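Local atomic coordinates of GCN5-related N-acetyltransferase (Arthrobacter sp., PDB entry 2R1I), a protein that probably transfers an acetyl group from acetyl-CoA to an amine of a substrate not yet identified. Residues A121-V126 against A132-N137; D101-R106 against R146-A151; A117-S122 against E150-T155. All blocks are in the same frame, centred on the assembly; numbering follows the deposited sequence. Where two conformers were deposited one is given.

Contact 1 (A121-V126 against A132-N137); sequences ASCGLV and ALLEIN
No aromatic ring takes part where Cys123 and Val126 meet Leu134; the one flat group approached is the Leu133-Leu134 peptide, and Val126 CG1 stands over one face of it, 4.1 Å from Leu133 O. The contact closes a beta-alpha-beta crossover of the GNAT fold, in which helix 109-128 links the parallel neighbours 97-104 and 133-139. Over 121-126 and 133-137 the axes approach to 9.2 Å, with 135° between their N-to-C directions, so the helix runs diagonally back over the strand. Leu134 carries the strand side: with CG anti to the backbone N (chi1 -177°) its branched end reaches between Cys123 and Val126. Each of its methyls has its own neighbour, CD1 lying 4.2 Å from Val126 CG2. No hydrogen bond spans the two segments, so the join depends on apolar contact. Phe154 and Ala98 also touch Leu134, extending the core beyond the helix. The backbone of 133-137 continues the sheet by antiparallel pairing with a strand of the second subunit, whose Arg170 and Leu172 pack on Cys123 and Val126. About one helical turn before Val126, sulfur meets methyl: Cys123 SG lies 3.9 Å from Leu134 CD2.

Contact 2 (D101-R106 against R146-A151); sequences DELYVR and RRFYEA
Leu103 and Phe148 both carry CG anti to the backbone N (chi1 173° and 172°), and from strand and helix their side chains approach from opposite directions, whereas Tyr149 sets CG anti to its carbonyl carbon (chi1 -68°) and slides its ring past the leucine. One methyl, Leu103 CD2, does most of the touching. It lies 3.7 Å from Phe148 CE1, meeting that ring obliquely, and 3.3 Å from Tyr149 OH, a close approach of carbon to a phenolic oxygen. The same hydroxyl reaches further along the leucine, with Tyr149 OH 3.5 Å from Leu103 CB, while Leu103 CD2 is 4.0 Å from Tyr149 CE1. The two rings are also fixed against each other: Phe148 CD1 stands 3.6 Å above the plane of the Tyr149 ring, offset toward its rim, and Tyr149 CE1 lies in plane at the edge of Phe148. No hydrogen bond joins the segments, whose nearest CA atoms, those of Leu103 and Tyr149, remain 10.9 Å apart, so Leu103 and the two aromatic side chains bridge strand and helix. Leu119 of helix 109-128 packs on both rings, and His112 meets Phe148 edge-to-face. Just before Leu103, Asp101 and Glu102 both face Val84 in a classic beta bulge. In GNAT enzymes this bulged strand splays from its parallel neighbour, here 133-139, and acetyl-CoA lies in the V between them; the same site is probable here.

Contact 3 (A117-S122 against E150-T155); sequences ALLAAS and EARGFT. With EDO (1,2-ethanediol), chain J.
The turn that follows helix 143-150, part of the F-Y-E-A-R-G-F sequence of this GNAT domain, packs against helix 109-128 through Leu119. Leu119 holds CG anti to the backbone N, and chi1 177° carries it toward the turn, where both methyls find partners. The leucine crosses the arginine at an angle, Leu119 CD2 resting 3.7 Å from Arg152 CB and 3.8 Å from Arg152 CD of the extended chain. The Phe154 ring slides past the leucine in the opposite sense: Phe154 CE1 is 3.9 Å from Leu119 CD1, and Leu119 CD2 meets the ring obliquely. Between Arg152 and Phe154 the chain turns at Gly153, at a positive phi of 91°; a 1,2-ethanediol, probably from the crystallisation liquor, sits with O2 3.0 Å from Gly153 O and also bonds Glu171 N of the second subunit. The arginine's polar end is engaged beyond the contact, NE bonding Ser116 OG and NH1 the carbonyl O of Phe148. Ser122 OG donates to Leu118 O over 2.8 Å from above the carbonyl plane. Arg152 works in two ways: its methylenes seal the apolar contact, while its guanidinium ties helix 109-128 to helix 143-150 by hydrogen bonds.

How the contacts relate
All three contacts are buried, and none has a hydrogen bond between its own segments. Contacts 1 and 3 share Ala121 and Ser122 on helix 109-128 and merge through Leu134 CD2 and Leu119 CD1, 4.2 Å apart; contacts 2 and 3 share Glu150 and Ala151. Contact 1 joins helix to strand inside the crossover and is nested along the chain within the loop closed by contact 2. Contact 2 sets two aromatic rings against one leucine; contact 3, in a turn with exposed residues, uses one ring and an arginine; contact 1 has no aromatic ring between its segments. A probable hydrogen bond of 3.2 Å from Phe154 N to Tyr149 O connects contacts 2 and 3. Each contact also touches the second subunit.

Contact 1 (A121-V126 against A132-N137)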
# COMPACT_ATOMS: atom_id res chain seq x y z
N ALA A 121 9.86 -11.02 -12.61
CA ALA A 121 11.06 -10.55 -11.91
C ALA A 121 10.68 -9.87 -10.57
O ALA A 121 11.39 -10.03 -9.57
CB ALA A 121 11.85 -9.59 -12.82
N SER A 122 9.57 -9.12 -10.57
CA SER A 122 9.05 -8.45 -9.33
C SER A 122 8.69 -9.48 -8.27
O SER A 122 9.08 -9.35 -7.13
CB SER A 122 7.83 -7.59 -9.65
OG SER A 122 8.13 -6.55 -10.60
N CYS A 123 8.02 -10.56 -8.65
CA CYS A 123 7.69 -11.57 -7.66
C CYS A 123 8.95 -12.20 -7.03
O CYS A 123 9.00 -12.41 -5.83
CB CYS A 123 6.80 -12.64 -8.26
SG CYS A 123 5.19 -12.08 -8.72
N GLY A 124 9.95 -12.48 -7.86
CA GLY A 124 11.23 -12.99 -7.38
C GLY A 124 11.94 -12.07 -6.41
O GLY A 124 12.46 -12.50 -5.40
N LEU A 125 11.96 -10.80 -6.75
CA LEU A 125 12.58 -9.82 -5.89
C LEU A 125 11.85 -9.70 -4.54
O LEU A 125 12.49 -9.66 -3.52
CB LEU A 125 12.67 -8.49 -6.62
CG LEU A 125 13.61 -7.47 -5.98
CD1 LEU A 125 14.43 -6.77 -7.03
CD2 LEU A 125 12.75 -6.51 -5.22
N VAL A 126 10.52 -9.70 -4.55
CA VAL A 126 9.74 -9.69 -3.32
C VAL A 126 10.06 -10.90 -2.43
O VAL A 126 10.32 -10.75 -1.22
CB VAL A 126 8.20 -9.54 -3.61
CG1 VAL A 126 7.38 -9.68 -2.30
CG2 VAL A 126 7.90 -8.21 -4.35
N ALA A 132 5.87 -12.18 1.26
CA ALA A 132 4.91 -13.22 0.92
C ALA A 132 3.63 -12.65 0.31
O ALA A 132 2.70 -13.38 0.09
CB ALA A 132 4.58 -14.06 2.18
N LEU A 133 3.62 -11.34 0.02
CA LEU A 133 2.43 -10.72 -0.53
C LEU A 133 2.82 -9.56 -1.43
O LEU A 133 3.63 -8.67 -1.03
CB LEU A 133 1.53 -10.21 0.56
CG LEU A 133 0.14 -9.69 0.22
CD1 LEU A 133 -0.66 -10.82 -0.35
CD2 LEU A 133 -0.53 -9.12 1.47
N LEU A 134 2.26 -9.62 -2.65
CA LEU A 134 2.35 -8.51 -3.62
C LEU A 134 0.96 -7.98 -3.96
O LEU A 134 0.06 -8.78 -4.35
CB LEU A 134 3.07 -8.99 -4.88
CG LEU A 134 3.32 -7.95 -5.99
CD1 LEU A 134 4.10 -6.76 -5.44
CD2 LEU A 134 4.05 -8.67 -7.18
N GLU A 135 0.77 -6.68 -3.80
CA GLU A 135 -0.52 -6.03 -3.98
C GLU A 135 -0.50 -5.10 -5.18
O GLU A 135 0.58 -4.62 -5.58
CB GLU A 135 -0.91 -5.21 -2.74
CG GLU A 135 -0.90 -5.98 -1.44
CD GLU A 135 -1.13 -5.12 -0.21
OE1 GLU A 135 -0.59 -3.98 -0.12
OE2 GLU A 135 -1.80 -5.64 0.69
N ILE A 136 -1.69 -4.86 -5.75
CA ILE A 136 -1.86 -3.88 -6.81
C ILE A 136 -3.21 -3.23 -6.62
O ILE A 136 -4.17 -3.87 -6.18
CB ILE A 136 -1.89 -4.50 -8.21
CG1 ILE A 136 -0.97 -5.69 -8.37
CG2 ILE A 136 -1.49 -3.47 -9.30
CD1 ILE A 136 -1.24 -6.40 -9.74
N ASN A 137 -3.29 -1.95 -7.00
CA ASN A 137 -4.56 -1.28 -7.11
C ASN A 137 -4.80 -1.01 -8.61
O ASN A 137 -3.91 -0.48 -9.28
CB ASN A 137 -4.57 -0.06 -6.19
CG ASN A 137 -4.30 -0.45 -4.71
OD1 ASN A 137 -3.26 -0.08 -4.12
ND2 ASN A 137 -5.22 -1.23 -4.10

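Contact 2 (D101-R106 against R146-A151)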
# COMPACT_ATOMS: atom_id res chain seq x y z
N ASP A 101 3.56 -0.63 -7.64
CA ASP A 101 3.16 0.77 -7.77
C ASP A 101 2.87 1.10 -9.24
O ASP A 101 1.93 1.83 -9.56
CB ASP A 101 4.29 1.71 -7.30
CG ASP A 101 4.55 1.72 -5.80
OD1 ASP A 101 3.90 0.98 -5.03
OD2 ASP A 101 5.47 2.47 -5.39
N GLU A 102 3.72 0.62 -10.13
CA GLU A 102 3.56 0.87 -11.55
C GLU A 102 4.12 -0.30 -12.34
O GLU A 102 5.13 -0.90 -11.98
CB GLU A 102 4.27 2.17 -12.04
CG GLU A 102 4.00 3.46 -11.27
CD GLU A 102 2.61 4.02 -11.39
OE1 GLU A 102 1.80 3.58 -12.24
OE2 GLU A 102 2.29 4.92 -10.58
N LEU A 103 3.49 -0.57 -13.48
CA LEU A 103 4.05 -1.46 -14.45
C LEU A 103 3.80 -0.77 -15.81
O LEU A 103 2.66 -0.70 -16.29
CB LEU A 103 3.39 -2.84 -14.37
CG LEU A 103 3.79 -3.87 -15.45
CD1 LEU A 103 5.26 -4.19 -15.45
CD2 LEU A 103 2.95 -5.16 -15.30
N TYR A 104 4.84 -0.20 -16.38
CA TYR A 104 4.74 0.62 -17.57
C TYR A 104 5.38 -0.08 -18.77
O TYR A 104 6.59 -0.28 -18.80
CB TYR A 104 5.45 1.94 -17.34
CG TYR A 104 4.71 3.00 -16.57
CD1 TYR A 104 3.34 2.93 -16.33
CD2 TYR A 104 5.37 4.12 -16.14
CE1 TYR A 104 2.69 3.94 -15.65
CE2 TYR A 104 4.72 5.14 -15.48
CZ TYR A 104 3.40 5.05 -15.23
OH TYR A 104 2.77 6.10 -14.58
N VAL A 105 4.56 -0.49 -19.74
CA VAL A 105 5.06 -1.11 -20.96
C VAL A 105 4.20 -0.57 -22.11
O VAL A 105 3.07 -0.13 -21.89
CB VAL A 105 4.98 -2.63 -20.89
CG1 VAL A 105 5.88 -3.19 -19.79
CG2 VAL A 105 3.52 -3.08 -20.69
N ARG A 106 4.75 -0.57 -23.33
CA ARG A 106 3.97 -0.09 -24.47
C ARG A 106 2.78 -1.01 -24.80
O ARG A 106 2.86 -2.23 -24.61
CB ARG A 106 4.91 0.06 -25.67
CG ARG A 106 5.88 1.20 -25.54
CD ARG A 106 5.16 2.55 -25.61
N ARG A 146 -6.71 -5.89 -15.81
CA ARG A 146 -7.35 -6.92 -14.99
C ARG A 146 -7.15 -8.32 -15.60
O ARG A 146 -6.80 -9.27 -14.88
CB ARG A 146 -8.83 -6.61 -14.77
CG ARG A 146 -9.08 -5.28 -14.08
CD ARG A 146 -10.55 -4.97 -13.99
NE ARG A 146 -11.30 -5.95 -13.22
CZ ARG A 146 -12.62 -5.89 -13.04
NH1 ARG A 146 -13.32 -4.89 -13.56
NH2 ARG A 146 -13.24 -6.80 -12.32
N ARG A 147 -7.34 -8.46 -16.90
CA ARG A 147 -7.17 -9.77 -17.54
C ARG A 147 -5.73 -10.27 -17.44
O ARG A 147 -5.47 -11.46 -17.20
CB ARG A 147 -7.57 -9.72 -19.02
CG ARG A 147 -7.59 -11.09 -19.73
CD ARG A 147 -8.13 -10.96 -21.19
NE ARG A 147 -7.78 -9.64 -21.72
CZ ARG A 147 -8.63 -8.67 -22.07
NH1 ARG A 147 -9.95 -8.84 -22.03
NH2 ARG A 147 -8.13 -7.51 -22.48
N PHE A 148 -4.80 -9.31 -17.56
CA PHE A 148 -3.35 -9.58 -17.48
C PHE A 148 -2.92 -10.08 -16.09
O PHE A 148 -2.23 -11.09 -15.97
CB PHE A 148 -2.57 -8.33 -17.88
CG PHE A 148 -1.08 -8.42 -17.65
CD1 PHE A 148 -0.52 -8.03 -16.46
CD2 PHE A 148 -0.24 -8.90 -18.65
CE1 PHE A 148 0.87 -8.11 -16.26
CE2 PHE A 148 1.15 -8.96 -18.45
CZ PHE A 148 1.68 -8.58 -17.26
N TYR A 149 -3.34 -9.39 -15.04
CA TYR A 149 -2.95 -9.82 -13.69
C TYR A 149 -3.65 -11.09 -13.28
O TYR A 149 -3.02 -11.97 -12.67
CB TYR A 149 -3.20 -8.70 -12.70
CG TYR A 149 -2.28 -7.53 -12.92
CD1 TYR A 149 -0.90 -7.70 -12.87
CD2 TYR A 149 -2.78 -6.26 -13.19
CE1 TYR A 149 -0.04 -6.61 -13.05
CE2 TYR A 149 -1.93 -5.17 -13.40
CZ TYR A 149 -0.57 -5.36 -13.33
OH TYR A 149 0.27 -4.26 -13.53
N GLU A 150 -4.92 -11.24 -13.64
CA GLU A 150 -5.71 -12.40 -13.25
C GLU A 150 -5.14 -13.67 -13.90
O GLU A 150 -5.17 -14.73 -13.30
CB GLU A 150 -7.21 -12.20 -13.56
CG GLU A 150 -7.88 -11.21 -12.66
CD GLU A 150 -9.32 -10.89 -12.99
OE1 GLU A 150 -9.85 -11.47 -13.97
OE2 GLU A 150 -9.94 -10.06 -12.28
N ALA A 151 -4.55 -13.53 -15.08
CA ALA A 151 -3.89 -14.67 -15.76
C ALA A 151 -2.53 -15.06 -15.15
O ALA A 151 -1.96 -16.09 -15.53
CB ALA A 151 -3.67 -14.33 -17.22

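Contact 3 (A117-S122 against E150-T155)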
# COMPACT_ATOMS: atom_id res chain seq x y z
N ALA A 117 7.39 -10.38 -18.25
CA ALA A 117 8.76 -10.56 -17.69
C ALA A 117 9.01 -9.69 -16.44
O ALA A 117 9.64 -10.11 -15.47
CB ALA A 117 9.83 -10.23 -18.81
N LEU A 118 8.55 -8.46 -16.51
CA LEU A 118 8.74 -7.53 -15.40
C LEU A 118 7.98 -8.03 -14.16
O LEU A 118 8.50 -7.92 -13.03
CB LEU A 118 8.31 -6.14 -15.83
CG LEU A 118 9.36 -5.38 -16.65
CD1 LEU A 118 8.76 -4.21 -17.40
CD2 LEU A 118 10.53 -4.89 -15.71
N LEU A 119 6.77 -8.55 -14.37
CA LEU A 119 5.96 -9.05 -13.25
C LEU A 119 6.65 -10.25 -12.57
O LEU A 119 6.74 -10.35 -11.35
CB LEU A 119 4.52 -9.37 -13.67
CG LEU A 119 3.65 -9.98 -12.55
CD1 LEU A 119 3.61 -8.98 -11.35
CD2 LEU A 119 2.25 -10.33 -13.04
N ALA A 120 7.14 -11.19 -13.38
CA ALA A 120 7.83 -12.34 -12.85
C ALA A 120 9.09 -11.96 -12.08
O ALA A 120 9.37 -12.50 -10.99
CB ALA A 120 8.12 -13.36 -14.02
N ALA A 121 9.86 -11.02 -12.61
CA ALA A 121 11.06 -10.55 -11.91
C ALA A 121 10.68 -9.87 -10.57
O ALA A 121 11.39 -10.03 -9.57
CB ALA A 121 11.85 -9.59 -12.82
N SER A 122 9.57 -9.12 -10.57
CA SER A 122 9.05 -8.45 -9.33
C SER A 122 8.69 -9.48 -8.27
O SER A 122 9.08 -9.35 -7.13
CB SER A 122 7.83 -7.59 -9.65
OG SER A 122 8.13 -6.55 -10.60
N GLU A 150 -4.92 -11.24 -13.64
CA GLU A 150 -5.71 -12.40 -13.25
C GLU A 150 -5.14 -13.67 -13.90
O GLU A 150 -5.17 -14.73 -13.30
CB GLU A 150 -7.21 -12.20 -13.56
CG GLU A 150 -7.88 -11.21 -12.66
CD GLU A 150 -9.32 -10.89 -12.99
OE1 GLU A 150 -9.85 -11.47 -13.97
OE2 GLU A 150 -9.94 -10.06 -12.28
N ALA A 151 -4.55 -13.53 -15.08
CA ALA A 151 -3.89 -14.67 -15.76
C ALA A 151 -2.53 -15.06 -15.15
O ALA A 151 -1.96 -16.09 -15.53
CB ALA A 151 -3.67 -14.33 -17.22
N ARG A 152 -2.03 -14.21 -14.25
CA ARG A 152 -0.70 -14.36 -13.61
C ARG A 152 -0.82 -14.36 -12.06
O ARG A 152 0.01 -13.77 -11.35
CB ARG A 152 0.24 -13.26 -14.08
CG ARG A 152 0.66 -13.46 -15.51
CD ARG A 152 1.15 -12.19 -16.17
NE ARG A 152 1.46 -12.48 -17.57
CZ ARG A 152 0.57 -12.54 -18.56
NH1 ARG A 152 -0.73 -12.36 -18.35
NH2 ARG A 152 0.97 -12.82 -19.80
N GLY A 153 -1.86 -14.99 -11.54
CA GLY A 153 -1.91 -15.35 -10.11
C GLY A 153 -2.51 -14.35 -9.15
O GLY A 153 -2.53 -14.59 -7.94
N PHE A 154 -2.99 -13.22 -9.67
CA PHE A 154 -3.64 -12.23 -8.82
C PHE A 154 -5.14 -12.40 -8.74
O PHE A 154 -5.77 -12.78 -9.72
CB PHE A 154 -3.33 -10.80 -9.29
CG PHE A 154 -1.94 -10.38 -9.05
CD1 PHE A 154 -0.92 -10.81 -9.88
CD2 PHE A 154 -1.62 -9.52 -7.98
CE1 PHE A 154 0.39 -10.43 -9.66
CE2 PHE A 154 -0.30 -9.12 -7.73
CZ PHE A 154 0.72 -9.59 -8.58
N THR A 155 -5.71 -12.11 -7.57
CA THR A 155 -7.17 -12.08 -7.39
C THR A 155 -7.63 -10.82 -6.67
O THR A 155 -6.87 -10.21 -5.95
CB THR A 155 -7.65 -13.32 -6.62
OG1 THR A 155 -9.09 -13.31 -6.56
CG2 THR A 155 -7.07 -13.36 -5.25
C1 EDO J . -3.23 -15.74 -3.69
O1 EDO J . -2.09 -15.84 -4.52
C2 EDO J . -4.46 -15.65 -4.56
O2 EDO J . -4.29 -14.58 -5.50